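Local coordinates for thioredoxin-like protein (Parabacteroides distasonis, PDB 4FO5) that is of unknown function but belongs to the AhpC/TSA family of thioredoxin-like proteins, and lacks the CXXC motif of dithiol redox members, at residues A[35-40]-A[116-121]; A[41-46]-A[72-77]; A[50-55]-A[85-90]. All coordinates share one frame; numbering follows the deposited sequence.

Interaction 1: A[35-40]-A[116-121]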
loop_
_atom_site.group_PDB
_atom_site.type_symbol
_atom_site.label_atom_id
_atom_site.label_comp_id
_atom_site.label_asym_id
_atom_site.label_seq_id
_atom_site.Cartn_x
_atom_site.Cartn_y
_atom_site.Cartn_z
ATOM N N THR A 35 -1.553 -6.203 6.064
ATOM C CA THR A 35 -1.862 -5.305 4.950
ATOM C C THR A 35 -0.546 -4.787 4.340
ATOM O O THR A 35 0.342 -4.302 5.053
ATOM C CB THR A 35 -2.774 -4.117 5.361
ATOM O OG1 THR A 35 -3.907 -4.605 6.048
ATOM C CG2 THR A 35 -3.282 -3.313 4.162
ATOM N N LEU A 36 -0.464 -4.875 3.025
ATOM C CA LEU A 36 0.601 -4.280 2.253
ATOM C C LEU A 36 0.029 -2.961 1.718
ATOM O O LEU A 36 -0.810 -2.963 0.800
ATOM C CB LEU A 36 1.124 -5.195 1.125
ATOM C CG LEU A 36 2.230 -4.545 0.255
ATOM C CD1 LEU A 36 3.489 -4.261 1.070
ATOM C CD2 LEU A 36 2.551 -5.399 -0.919
ATOM N N LEU A 37 0.445 -1.853 2.351
ATOM C CA LEU A 37 0.058 -0.505 1.957
ATOM C C LEU A 37 1.093 0.015 0.985
ATOM O O LEU A 37 2.247 0.111 1.359
ATOM C CB LEU A 37 -0.055 0.409 3.188
ATOM C CG LEU A 37 -0.352 1.867 2.908
ATOM C CD1 LEU A 37 -1.753 2.025 2.304
ATOM C CD2 LEU A 37 -0.284 2.654 4.183
ATOM N N ASN A 38 0.705 0.307 -0.259
ATOM C CA ASN A 38 1.653 0.782 -1.241
ATOM C C ASN A 38 1.193 2.080 -1.920
ATOM O O ASN A 38 0.041 2.201 -2.298
ATOM C CB ASN A 38 1.916 -0.301 -2.277
ATOM C CG ASN A 38 2.979 0.087 -3.241
ATOM O OD1 ASN A 38 4.123 0.303 -2.866
ATOM N ND2 ASN A 38 2.625 0.171 -4.515
ATOM N N PHE A 39 2.092 3.058 -2.026
ATOM C CA PHE A 39 1.833 4.336 -2.686
ATOM C C PHE A 39 2.587 4.372 -3.969
ATOM O O PHE A 39 3.767 4.015 -4.008
ATOM C CB PHE A 39 2.234 5.524 -1.789
ATOM C CG PHE A 39 1.402 5.603 -0.533
ATOM C CD1 PHE A 39 0.149 6.202 -0.549
ATOM C CD2 PHE A 39 1.831 5.000 0.645
ATOM C CE1 PHE A 39 -0.627 6.272 0.615
ATOM C CE2 PHE A 39 1.065 5.082 1.808
ATOM C CZ PHE A 39 -0.162 5.708 1.784
ATOM N N TRP A 40 1.919 4.815 -5.030
ATOM C CA TRP A 40 2.502 4.922 -6.356
ATOM C C TRP A 40 1.742 5.970 -7.168
ATOM O O TRP A 40 0.710 6.465 -6.728
ATOM C CB TRP A 40 2.463 3.544 -7.079
ATOM C CG TRP A 40 1.072 3.112 -7.434
ATOM C CD1 TRP A 40 0.114 2.663 -6.578
ATOM C CD2 TRP A 40 0.455 3.181 -8.728
ATOM N NE1 TRP A 40 -1.051 2.413 -7.259
ATOM C CE2 TRP A 40 -0.876 2.737 -8.581
ATOM C CE3 TRP A 40 0.898 3.583 -9.998
ATOM C CZ2 TRP A 40 -1.775 2.679 -9.657
ATOM C CZ3 TRP A 40 0.001 3.533 -11.063
ATOM C CH2 TRP A 40 -1.310 3.071 -10.889
ATOM N N LYS A 116 6.508 4.941 -1.230
ATOM C CA LYS A 116 6.934 3.922 -0.299
ATOM C C LYS A 116 5.821 2.891 -0.105
ATOM O O LYS A 116 4.679 3.134 -0.500
ATOM C CB LYS A 116 7.212 4.688 1.028
ATOM C CG LYS A 116 8.028 3.991 2.108
ATOM C CD LYS A 116 8.602 5.012 3.096
ATOM C CE LYS A 116 9.270 4.384 4.297
ATOM N NZ LYS A 116 9.524 5.378 5.378
ATOM N N ASN A 117 6.160 1.743 0.487
ATOM C CA ASN A 117 5.215 0.714 0.876
ATOM C C ASN A 117 5.465 0.357 2.349
ATOM O O ASN A 117 6.544 0.625 2.895
ATOM C CB ASN A 117 5.239 -0.520 -0.039
ATOM C CG ASN A 117 6.378 -1.502 0.136
ATOM O OD1 ASN A 117 6.800 -1.866 1.250
ATOM N ND2 ASN A 117 6.808 -2.060 -0.975
ATOM N N PHE A 118 4.454 -0.199 2.988
ATOM C CA PHE A 118 4.505 -0.569 4.394
ATOM C C PHE A 118 3.774 -1.870 4.608
ATOM O O PHE A 118 2.664 -2.046 4.113
ATOM C CB PHE A 118 3.843 0.530 5.274
ATOM C CG PHE A 118 4.373 1.929 5.076
ATOM C CD1 PHE A 118 3.842 2.759 4.092
ATOM C CD2 PHE A 118 5.436 2.397 5.831
ATOM C CE1 PHE A 118 4.364 4.027 3.871
ATOM C CE2 PHE A 118 5.931 3.689 5.637
ATOM C CZ PHE A 118 5.375 4.504 4.673
ATOM N N LEU A 119 4.403 -2.792 5.320
ATOM C CA LEU A 119 3.763 -4.023 5.743
ATOM C C LEU A 119 3.208 -3.746 7.156
ATOM O O LEU A 119 3.968 -3.448 8.077
ATOM C CB LEU A 119 4.732 -5.213 5.702
ATOM C CG LEU A 119 4.129 -6.586 6.046
ATOM C CD1 LEU A 119 2.995 -6.962 5.071
ATOM C CD2 LEU A 119 5.201 -7.647 6.015
ATOM N N ILE A 120 1.884 -3.746 7.278
ATOM C CA ILE A 120 1.155 -3.455 8.499
ATOM C C ILE A 120 0.534 -4.753 9.035
ATOM O O ILE A 120 -0.153 -5.458 8.287
ATOM C CB ILE A 120 0.082 -2.341 8.209
ATOM C CG1 ILE A 120 0.747 -1.062 7.574
ATOM C CG2 ILE A 120 -0.714 -2.009 9.463
ATOM C CD1 ILE A 120 -0.228 -0.012 6.915
ATOM N N ASN A 121 0.730 -5.039 10.352
ATOM C CA ASN A 121 0.188 -6.253 10.965
ATOM C C ASN A 121 -1.305 -6.054 11.329
ATOM O O ASN A 121 -1.857 -4.996 11.044
ATOM C CB ASN A 121 1.039 -6.715 12.172
ATOM C CG ASN A 121 0.980 -5.867 13.432
ATOM O OD1 ASN A 121 0.192 -4.930 13.575
ATOM N ND2 ASN A 121 1.835 -6.178 14.374
HETATM O O HOH W 1 -3.416 -4.979 8.596
HETATM O O HOH W 2 6.762 0.066 -3.382
#

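Interaction 2: A[41-46]-A[72-77]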
loop_
_atom_site.group_PDB
_atom_site.type_symbol
_atom_site.label_atom_id
_atom_site.label_comp_id
_atom_site.label_asym_id
_atom_site.label_seq_id
_atom_site.Cartn_x
_atom_site.Cartn_y
_atom_site.Cartn_z
ATOM N N ALA A 41 2.247 6.284 -8.357
ATOM C CA ALA A 41 1.611 7.182 -9.322
ATOM C C ALA A 41 2.145 6.854 -10.701
ATOM O O ALA A 41 3.317 6.493 -10.820
ATOM C CB ALA A 41 1.879 8.640 -8.977
ATOM N N ALA A 42 1.292 6.963 -11.738
ATOM C CA ALA A 42 1.686 6.715 -13.129
ATOM C C ALA A 42 2.862 7.624 -13.546
ATOM O O ALA A 42 3.706 7.186 -14.323
ATOM C CB ALA A 42 0.499 6.926 -14.059
ATOM N N TYR A 43 2.957 8.852 -12.962
ATOM C CA TYR A 43 4.042 9.809 -13.237
ATOM C C TYR A 43 5.396 9.387 -12.589
ATOM O O TYR A 43 6.407 10.038 -12.838
ATOM C CB TYR A 43 3.659 11.249 -12.823
ATOM C CG TYR A 43 3.470 11.492 -11.338
ATOM C CD1 TYR A 43 4.565 11.593 -10.482
ATOM C CD2 TYR A 43 2.207 11.758 -10.812
ATOM C CE1 TYR A 43 4.404 11.887 -9.129
ATOM C CE2 TYR A 43 2.032 12.049 -9.459
ATOM C CZ TYR A 43 3.133 12.102 -8.616
ATOM O OH TYR A 43 2.969 12.370 -7.274
ATOM N N ASP A 44 5.413 8.341 -11.739
ATOM C CA ASP A 44 6.657 7.829 -11.144
ATOM C C ASP A 44 6.807 6.405 -11.640
ATOM O O ASP A 44 6.159 5.478 -11.135
ATOM C CB ASP A 44 6.665 7.931 -9.611
ATOM C CG ASP A 44 8.005 7.585 -8.976
ATOM O OD1 ASP A 44 8.358 6.385 -8.941
ATOM O OD2 ASP A 44 8.672 8.503 -8.464
ATOM N N ALA A 45 7.595 6.256 -12.708
ATOM C CA ALA A 45 7.826 5.000 -13.428
ATOM C C ALA A 45 8.208 3.858 -12.493
ATOM O O ALA A 45 7.628 2.778 -12.595
ATOM C CB ALA A 45 8.907 5.201 -14.486
ATOM N N GLU A 46 9.136 4.120 -11.554
ATOM C CA GLU A 46 9.632 3.148 -10.578
ATOM C C GLU A 46 8.517 2.654 -9.653
ATOM O O GLU A 46 8.418 1.445 -9.431
ATOM C CB GLU A 46 10.790 3.739 -9.758
ATOM C CG GLU A 46 12.032 4.095 -10.584
ATOM C CD GLU A 46 12.045 5.406 -11.357
ATOM O OE1 GLU A 46 11.035 6.146 -11.304
ATOM O OE2 GLU A 46 13.060 5.681 -12.041
ATOM N N SER A 72 -3.036 5.042 -5.666
ATOM C CA SER A 72 -2.484 5.905 -6.704
ATOM C C SER A 72 -2.652 7.349 -6.281
ATOM O O SER A 72 -3.742 7.747 -5.823
ATOM C CB SER A 72 -3.179 5.656 -8.041
ATOM O OG SER A 72 -3.017 6.748 -8.933
HETATM N N MSE A 73 -1.583 8.143 -6.466
HETATM C CA MSE A 73 -1.545 9.564 -6.119
HETATM C C MSE A 73 -1.656 10.453 -7.374
HETATM O O MSE A 73 -1.420 11.662 -7.303
HETATM C CB MSE A 73 -0.288 9.889 -5.294
HETATM C CG MSE A 73 -0.269 9.190 -3.946
HETATM SE SE MSE A 73 -1.709 9.896 -2.828
HETATM C CE MSE A 73 -1.884 8.560 -1.710
ATOM N N ASP A 74 -2.072 9.864 -8.512
ATOM C CA ASP A 74 -2.323 10.619 -9.746
ATOM C C ASP A 74 -3.572 11.464 -9.530
ATOM O O ASP A 74 -4.541 10.954 -8.967
ATOM C CB ASP A 74 -2.502 9.684 -10.956
ATOM C CG ASP A 74 -1.281 8.861 -11.310
ATOM O OD1 ASP A 74 -0.304 9.440 -11.827
ATOM O OD2 ASP A 74 -1.321 7.628 -11.121
ATOM N N GLU A 75 -3.539 12.756 -9.914
ATOM C CA GLU A 75 -4.677 13.665 -9.729
ATOM C C GLU A 75 -5.922 13.231 -10.545
ATOM O O GLU A 75 -7.037 13.288 -10.016
ATOM C CB GLU A 75 -4.287 15.107 -10.090
ATOM N N LYS A 76 -5.732 12.784 -11.806
ATOM C CA LYS A 76 -6.842 12.384 -12.676
ATOM C C LYS A 76 -7.232 10.920 -12.487
ATOM O O LYS A 76 -6.372 10.037 -12.512
ATOM C CB LYS A 76 -6.509 12.651 -14.151
ATOM C CG LYS A 76 -7.612 13.360 -14.916
ATOM C CD LYS A 76 -7.144 13.750 -16.308
ATOM N N GLU A 77 -8.543 10.675 -12.320
ATOM C CA GLU A 77 -9.144 9.349 -12.146
ATOM C C GLU A 77 -8.999 8.514 -13.421
ATOM O O GLU A 77 -8.837 7.294 -13.336
ATOM C CB GLU A 77 -10.632 9.488 -11.770
ATOM C CG GLU A 77 -11.272 8.217 -11.237
ATOM C CD GLU A 77 -12.661 7.954 -11.783
ATOM O OE1 GLU A 77 -12.764 7.366 -12.883
ATOM O OE2 GLU A 77 -13.648 8.337 -11.113
#

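Interaction 3: A[50-55]-A[85-90]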
loop_
_atom_site.group_PDB
_atom_site.type_symbol
_atom_site.label_atom_id
_atom_site.label_comp_id
_atom_site.label_asym_id
_atom_site.label_seq_id
_atom_site.Cartn_x
_atom_site.Cartn_y
_atom_site.Cartn_z
ATOM N N ARG A 50 7.037 -1.209 -9.336
ATOM C CA ARG A 50 6.992 -1.906 -8.032
ATOM C C ARG A 50 5.585 -2.350 -7.695
ATOM O O ARG A 50 5.380 -3.433 -7.140
ATOM C CB ARG A 50 7.499 -1.001 -6.893
ATOM C CG ARG A 50 8.995 -0.735 -6.922
ATOM C CD ARG A 50 9.483 -0.123 -5.601
ATOM N NE ARG A 50 8.790 1.124 -5.235
ATOM C CZ ARG A 50 9.121 2.334 -5.681
ATOM N NH1 ARG A 50 10.128 2.485 -6.539
ATOM N NH2 ARG A 50 8.437 3.400 -5.288
ATOM N N ASN A 51 4.598 -1.518 -8.061
ATOM C CA ASN A 51 3.189 -1.808 -7.829
ATOM C C ASN A 51 2.756 -3.120 -8.514
ATOM O O ASN A 51 2.129 -3.959 -7.871
ATOM C CB ASN A 51 2.323 -0.656 -8.319
ATOM C CG ASN A 51 0.904 -0.790 -7.840
ATOM O OD1 ASN A 51 0.659 -1.193 -6.710
ATOM N ND2 ASN A 51 -0.054 -0.486 -8.689
ATOM N N VAL A 52 3.142 -3.306 -9.792
ATOM C CA VAL A 52 2.831 -4.503 -10.574
ATOM C C VAL A 52 3.485 -5.710 -9.928
ATOM O O VAL A 52 2.842 -6.746 -9.789
ATOM C CB VAL A 52 3.275 -4.332 -12.061
ATOM C CG1 VAL A 52 3.198 -5.645 -12.836
ATOM C CG2 VAL A 52 2.455 -3.249 -12.753
ATOM N N GLN A 53 4.761 -5.586 -9.535
ATOM C CA GLN A 53 5.492 -6.705 -8.958
ATOM C C GLN A 53 4.920 -7.089 -7.613
ATOM O O GLN A 53 4.709 -8.278 -7.378
ATOM C CB GLN A 53 6.992 -6.424 -8.882
ATOM C CG GLN A 53 7.651 -6.271 -10.273
ATOM C CD GLN A 53 7.396 -7.408 -11.250
ATOM O OE1 GLN A 53 7.587 -8.591 -10.932
ATOM N NE2 GLN A 53 7.001 -7.070 -12.490
ATOM N N LEU A 54 4.591 -6.106 -6.769
ATOM C CA LEU A 54 3.970 -6.393 -5.464
ATOM C C LEU A 54 2.572 -7.027 -5.617
ATOM O O LEU A 54 2.313 -8.047 -4.980
ATOM C CB LEU A 54 3.879 -5.131 -4.587
ATOM C CG LEU A 54 5.224 -4.563 -4.087
ATOM C CD1 LEU A 54 5.048 -3.133 -3.594
ATOM C CD2 LEU A 54 5.860 -5.454 -3.013
ATOM N N ALA A 55 1.682 -6.444 -6.455
ATOM C CA ALA A 55 0.325 -6.991 -6.662
ATOM C C ALA A 55 0.389 -8.448 -7.144
ATOM O O ALA A 55 -0.365 -9.275 -6.632
ATOM C CB ALA A 55 -0.464 -6.135 -7.641
ATOM N N LYS A 85 -5.739 -0.737 -15.829
ATOM C CA LYS A 85 -6.204 -1.573 -16.937
ATOM C C LYS A 85 -4.987 -2.066 -17.745
ATOM O O LYS A 85 -4.846 -3.275 -17.935
ATOM C CB LYS A 85 -7.203 -0.796 -17.816
ATOM C CG LYS A 85 -7.861 -1.621 -18.928
ATOM N N ILE A 86 -4.075 -1.154 -18.140
ATOM C CA ILE A 86 -2.844 -1.495 -18.896
ATOM C C ILE A 86 -1.944 -2.483 -18.109
ATOM O O ILE A 86 -1.418 -3.439 -18.697
ATOM C CB ILE A 86 -2.051 -0.214 -19.293
ATOM C CG1 ILE A 86 -2.768 0.542 -20.439
ATOM C CG2 ILE A 86 -0.594 -0.536 -19.693
ATOM C CD1 ILE A 86 -2.503 2.064 -20.488
ATOM N N ASP A 87 -1.788 -2.251 -16.790
ATOM C CA ASP A 87 -0.929 -3.049 -15.925
ATOM C C ASP A 87 -1.593 -4.371 -15.494
ATOM O O ASP A 87 -0.926 -5.222 -14.904
ATOM C CB ASP A 87 -0.486 -2.208 -14.710
ATOM C CG ASP A 87 0.455 -1.054 -15.079
ATOM O OD1 ASP A 87 0.979 -1.046 -16.224
ATOM O OD2 ASP A 87 0.657 -0.159 -14.232
ATOM N N LYS A 88 -2.892 -4.542 -15.812
ATOM C CA LYS A 88 -3.716 -5.746 -15.566
ATOM C C LYS A 88 -3.732 -6.127 -14.078
ATOM O O LYS A 88 -3.630 -7.303 -13.729
ATOM C CB LYS A 88 -3.239 -6.955 -16.420
ATOM C CG LYS A 88 -3.049 -6.697 -17.920
ATOM C CD LYS A 88 -2.469 -7.929 -18.636
ATOM C CE LYS A 88 -3.509 -8.975 -18.994
ATOM N NZ LYS A 88 -2.903 -10.173 -19.631
ATOM N N LEU A 89 -3.881 -5.144 -13.211
ATOM C CA LEU A 89 -3.885 -5.392 -11.769
ATOM C C LEU A 89 -5.279 -5.680 -11.230
ATOM O O LEU A 89 -6.253 -5.148 -11.758
ATOM C CB LEU A 89 -3.283 -4.181 -11.046
ATOM C CG LEU A 89 -1.843 -3.866 -11.492
ATOM C CD1 LEU A 89 -1.339 -2.604 -10.857
ATOM C CD2 LEU A 89 -0.899 -5.042 -11.211
ATOM N N ASP A 90 -5.355 -6.500 -10.157
ATOM C CA ASP A 90 -6.576 -6.852 -9.438
ATOM C C ASP A 90 -7.228 -5.549 -8.984
ATOM O O ASP A 90 -6.655 -4.843 -8.160
ATOM C CB ASP A 90 -6.227 -7.766 -8.228
ATOM C CG ASP A 90 -7.383 -8.335 -7.413
ATOM O OD1 ASP A 90 -8.526 -7.853 -7.568
ATOM O OD2 ASP A 90 -7.136 -9.238 -6.579
HETATM O O HOH W 3 0.948 -0.098 -11.477
#

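Interaction 1: A[35-40]-A[116-121]
Leu37 and Ile120 meet with their side chains crossing obliquely: Leu37 holds CG anti to its backbone N, and Ile120 carries CG1 beside its own N and extends it to CD1 (chi2 166°). That methyl lies 3.8 Å from both CB and CD2 of Leu37. On the same face the side chain of Leu37 runs beside Phe118, which in turn meets Phe39 edge to edge (Phe118 CE1 to Phe39 CE2, 4.0 Å); both rings also touch Tyr109. Lys116 O lies in the plane of the Phe39 ring, 3.6 Å from CD2. Beneath the side chains, strands 34-40 and 117-120 run antiparallel, with segment axes at 167°. Thr35 with Ile120, and Leu37 with Phe118, each form two backbone bonds, and Phe39 N adds one to Lys116 O. The opposite face bears Leu36, Asn38, Asn117 and Leu119. Here Asn38 OD1 approaches Asn117 CB to 3.1 Å, the two amides being turned 57° apart. Water 2 joins them, donating to Asn38 OD1 at 2.7 Å and accepting from Asn117 ND2 at 3.2 Å, while Asn117 OD1 accepts from Val131 N and Asn38 ND2 makes a weak bond to Asn51 OD1. The chemistry is thus divided: an aromatic and aliphatic layer on one side, and on the other buried amides satisfied by water, a backbone N-H and a neighbouring side chain, beside the apolar Leu54 of helix 45-58.

Interaction 2: A[41-46]-A[72-77]
Ala42 N gives a nearly straight hydrogen bond to Asp74 OD2 (2.8 Å, 176° at the hydrogen), entering the syn lone pair on the side of the other carboxylate oxygen. Asp74 OD1 faces the same turn of the other segment, 3.5 Å from Ala42 CB and 3.7 Å from Ala41 CB, so the carboxylate sits against two methyl groups. Tyr43, its CG set between backbone N and carbonyl carbon, reaches the same oxygen with its ring: CD2 is 3.6 Å from Asp74 OD1, and ring and carboxylate planes stand 89° apart as the two side chains pass in opposite directions. One face of that ring rests over Ala41 CB, which lies toward the rim, and its edge is turned to Met73 O.

A second shell fixes the acceptor. Ser72 OG donates to Asp74 OD2 at 2.9 Å from the anti side, 24° out of the carboxylate plane, so OD2 is gripped by two donors that limit rotation of the group. The donor end is shaped by a type I turn from Ala41 to Asp44, closed by Asp44 N to Ala41 O at 2.9 Å. Asp44 then serves as N-cap of helix 45-58, and Ser47 OG bonds Ala41 N and Asp44 O. In thioredoxins the CXXC motif occupies this helix start; here the corresponding residues are probably Asp44 to Ser47.

Ile79 and Thr83 of helix 77-87 pack on Ala42, and His96 NE2 bonds Asp74 O. The contact therefore joins the loops following parallel strands 34-40 and 66-72, with strand 94-96 alongside the second.

Interaction 3: A[50-55]-A[85-90]
Leu89 packs on Asn51, Val52 and Ala55, joining two helices of consecutive beta-alpha-beta crossovers in the thioredoxin-like fold: 45-58, and the end of 77-87 with the residues that follow it. Lys88, at positive phi, closes the second helix with a Schellman motif, and Leu89 comes straight after it.

Van der Waals contacts dominate. Leu89 CB points toward helix 45-58, and the methyls divide: CD2 lies 3.8 Å from Ala55 CB and equally near Val52 CA, whereas CD1 meets the polar amide of Asn51, 3.3 Å from ND2. Val52 turns CG2 beside its own backbone N, which brings this methyl to 3.7 Å from Asp87 CB, the two side chains crossing at about a right angle.

The polar part makes no direct hydrogen bond between the two segments. Asp87 OD2 forms a salt bridge to Arg48 NE, one turn back along helix 45-58 from Val52. Asn51 is held at both ends of its amide, OD1 by Ser70 OG and ND2 by Gln94 OE1, which ties the helix to the sheet. Water 3 bridges the side chains of Asn51 and Asp87, accepting from Asn51 ND2 at 3.0 Å and donating to Asp87 OD2 at 2.8 Å.

How the interactions relate
The first segments lie in order on strand 34-40, the turn after it and helix 45-58; the segments of interactions 2 and 3 alternate along the chain, all between 35-40 and 116-121. Interaction 1 forms the middle of the sheet; interaction 2 lies at the end of the same strand, about 16 Å away between centres, linked by a probable bond from Met73 N to Trp40 O (2.9 Å). Interaction 3, about 14 Å from interaction 1 between centres, touches it through the weak Asn38-Asn51 bond and Leu54. Interactions 2 and 3 have centres about 13 Å apart: interaction 2 lies just before the N-terminus of helix 45-58, which corresponds to the redox site in thioredoxins, interaction 3 farther along it.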